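D-glycero-alpha-D-manno-heptose 7-phosphate kinase (Campylobacter jejuni subsp. jejuni, PDB 4N3O) phosphorylates D-glycero-alpha-D-manno-heptose 7-phosphate at C-1 with ATP, a step in making GDP-heptose for capsule polysaccharide. Local coordinates at residues A[174-179]-A[184-189]. Sequence-based numbering, arbitrary orientation.
Sequences FMEFYN and IVNPLR
Met-175, a selenomethionine, and Val-185 sit side by side as a non-hydrogen-bonded pair in an antiparallel beta hairpin. The hairpin joins strands 172-178 and 182-188 of the large mixed sheet of this GHMP kinase. Strand 172-178 also pairs with strand 31-40 on its other edge. Met-175 CB lies 3.9 Å from Ile-184 O. CG is anti to the carbonyl carbon (chi1 -44°), and from there the side chain runs extended alongside Val-185, pointing the same way. Met-175 SE comes 4.1 Å from Val-185 CG2. The terminal CE passes on to Val-185 CG1. Tyr-165 of helix 162-169 touches both side chains. Arg-14 and Asp-163, by similarity the transition state stabilizer and the proton acceptor, have side chains about 7 Å from that of Met-175, so this face of the hairpin lies near the probable active site.

Two hydrogen-bonded pairs flank the Met-175 pair. Phe-174 and Asn-186 exchange bonds through their backbones, with Asn-186 N 2.8 Å from Phe-174 O. Glu-176 and Ile-184 do the same. The bond from Glu-176 N to Ile-184 O lies in the carbonyl plane. Met-175 CA adds a C-H...O contact to that same Ile-184 O at 3.3 Å, so one carbonyl oxygen serves two neighbouring residues.

The side chains of Phe-174, Glu-176, Ile-184 and Asn-186 share the other face of the sheet. Glu-176 CG meets the edge of the Phe-174 ring in its plane. The Glu-176 carboxylate forms a salt bridge through OE1 with Lys-244 of helix 236-248, which ties the hairpin to that helix. The Phe-174 ring meets the ring of Tyr-34, their planes nearly parallel. Phe-174 CB lies 4.2 Å from Leu-188 CD1. Toward the turn, Ile-184 CD1 touches Tyr-178 CD2 at 4.2 Å.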
loop_
_atom_site.group_PDB
_atom_site.type_symbol
_atom_site.label_atom_id
_atom_site.label_comp_id
_atom_site.label_asym_id
_atom_site.label_seq_id
_atom_site.Cartn_x
_atom_site.Cartn_y
_atom_site.Cartn_z
ATOM N N PHE A 174 16.221 10.573 -8.124
ATOM C CA PHE A 174 17.562 10.853 -7.680
ATOM C C PHE A 174 17.801 12.300 -8.031
ATOM O O PHE A 174 17.746 12.665 -9.201
ATOM C CB PHE A 174 18.570 9.972 -8.394
ATOM C CG PHE A 174 19.932 10.020 -7.780
ATOM C CD1 PHE A 174 20.809 11.046 -8.083
ATOM C CD2 PHE A 174 20.335 9.037 -6.896
ATOM C CE1 PHE A 174 22.073 11.085 -7.519
ATOM C CE2 PHE A 174 21.589 9.074 -6.327
ATOM C CZ PHE A 174 22.457 10.101 -6.638
HETATM N N MSE A 175 18.061 13.121 -7.027
HETATM C CA MSE A 175 18.240 14.542 -7.258
HETATM C C MSE A 175 19.626 15.001 -6.931
HETATM O O MSE A 175 20.160 14.708 -5.855
HETATM C CB MSE A 175 17.179 15.249 -6.442
HETATM C CG MSE A 175 15.876 14.466 -6.645
HETATM SE SE MSE A 175 14.421 15.575 -6.002
HETATM C CE MSE A 175 12.833 14.505 -6.378
ATOM N N GLU A 176 20.223 15.713 -7.886
ATOM C CA GLU A 176 21.567 16.259 -7.745
ATOM C C GLU A 176 21.481 17.764 -7.650
ATOM O O GLU A 176 20.712 18.406 -8.367
ATOM C CB GLU A 176 22.455 15.792 -8.896
ATOM C CG GLU A 176 22.857 14.334 -8.716
ATOM C CD GLU A 176 23.360 13.681 -9.981
ATOM O OE1 GLU A 176 24.512 13.175 -9.978
ATOM O OE2 GLU A 176 22.602 13.686 -10.981
ATOM N N PHE A 177 22.255 18.317 -6.728
ATOM C CA PHE A 177 22.237 19.750 -6.485
ATOM C C PHE A 177 23.514 20.446 -6.952
ATOM O O PHE A 177 24.631 19.977 -6.698
ATOM C CB PHE A 177 21.999 20.014 -5.002
ATOM C CG PHE A 177 20.775 19.340 -4.470
ATOM C CD1 PHE A 177 19.514 19.722 -4.914
ATOM C CD2 PHE A 177 20.876 18.327 -3.525
ATOM C CE1 PHE A 177 18.375 19.102 -4.435
ATOM C CE2 PHE A 177 19.741 17.705 -3.038
ATOM C CZ PHE A 177 18.488 18.092 -3.496
ATOM N N TYR A 178 23.330 21.563 -7.650
ATOM C CA TYR A 178 24.440 22.347 -8.156
ATOM C C TYR A 178 24.349 23.809 -7.708
ATOM O O TYR A 178 23.362 24.504 -7.974
ATOM C CB TYR A 178 24.515 22.254 -9.679
ATOM C CG TYR A 178 24.876 20.877 -10.171
ATOM C CD1 TYR A 178 26.207 20.503 -10.324
ATOM C CD2 TYR A 178 23.890 19.941 -10.477
ATOM C CE1 TYR A 178 26.548 19.237 -10.771
ATOM C CE2 TYR A 178 24.219 18.670 -10.928
ATOM C CZ TYR A 178 25.549 18.325 -11.071
ATOM O OH TYR A 178 25.890 17.074 -11.513
ATOM N N ASN A 179 25.386 24.243 -7.000
ATOM C CA ASN A 179 25.514 25.613 -6.514
ATOM C C ASN A 179 24.284 26.063 -5.712
ATOM O O ASN A 179 23.880 27.224 -5.773
ATOM C CB ASN A 179 25.788 26.549 -7.704
ATOM C CG ASN A 179 26.500 27.838 -7.306
ATOM O OD1 ASN A 179 26.717 28.708 -8.148
ATOM N ND2 ASN A 179 26.888 27.962 -6.036
ATOM N N ILE A 184 18.761 19.139 -10.341
ATOM C CA ILE A 184 18.611 18.250 -11.484
ATOM C C ILE A 184 17.898 17.017 -10.928
ATOM O O ILE A 184 18.360 16.368 -9.982
ATOM C CB ILE A 184 19.957 17.950 -12.187
ATOM C CG1 ILE A 184 20.333 19.108 -13.126
ATOM C CG2 ILE A 184 19.854 16.709 -13.064
ATOM C CD1 ILE A 184 20.285 20.484 -12.496
ATOM N N VAL A 185 16.733 16.739 -11.485
ATOM C CA VAL A 185 15.935 15.638 -11.024
ATOM C C VAL A 185 15.993 14.530 -12.042
ATOM O O VAL A 185 15.694 14.755 -13.213
ATOM C CB VAL A 185 14.475 16.073 -10.834
ATOM C CG1 VAL A 185 13.610 14.897 -10.407
ATOM C CG2 VAL A 185 14.403 17.190 -9.809
ATOM N N ASN A 186 16.410 13.349 -11.595
ATOM C CA ASN A 186 16.453 12.174 -12.443
ATOM C C ASN A 186 15.313 11.239 -12.030
ATOM O O ASN A 186 15.447 10.521 -11.039
ATOM C CB ASN A 186 17.790 11.449 -12.296
ATOM C CG ASN A 186 18.962 12.248 -12.842
ATOM O OD1 ASN A 186 19.911 12.547 -12.115
ATOM N ND2 ASN A 186 18.891 12.623 -14.119
ATOM N N PRO A 187 14.167 11.281 -12.749
ATOM C CA PRO A 187 13.089 10.353 -12.425
ATOM C C PRO A 187 13.506 8.978 -12.941
ATOM O O PRO A 187 13.509 8.737 -14.143
ATOM C CB PRO A 187 11.879 10.907 -13.192
ATOM C CG PRO A 187 12.345 12.154 -13.868
ATOM C CD PRO A 187 13.834 12.117 -13.905
ATOM N N LEU A 188 13.881 8.101 -12.020
ATOM C CA LEU A 188 14.387 6.778 -12.364
ATOM C C LEU A 188 13.338 5.783 -12.791
ATOM O O LEU A 188 12.253 5.752 -12.256
ATOM C CB LEU A 188 15.109 6.184 -11.164
ATOM C CG LEU A 188 16.277 6.993 -10.621
ATOM C CD1 LEU A 188 16.814 6.252 -9.422
ATOM C CD2 LEU A 188 17.356 7.181 -11.667
ATOM N N ARG A 189 13.669 4.993 -13.797
ATOM C CA ARG A 189 12.818 3.930 -14.214
ATOM C C ARG A 189 13.486 2.777 -13.469
ATOM O O ARG A 189 14.641 2.449 -13.729
ATOM C CB ARG A 189 12.857 3.715 -15.716
ATOM C CG ARG A 189 11.599 3.035 -16.202
ATOM C CD ARG A 189 11.636 2.591 -17.652
ATOM N NE ARG A 189 12.375 3.503 -18.521
ATOM C CZ ARG A 189 13.528 3.204 -19.118
ATOM N NH1 ARG A 189 14.126 4.102 -19.886
ATOM N NH2 ARG A 189 14.073 2.000 -18.979
#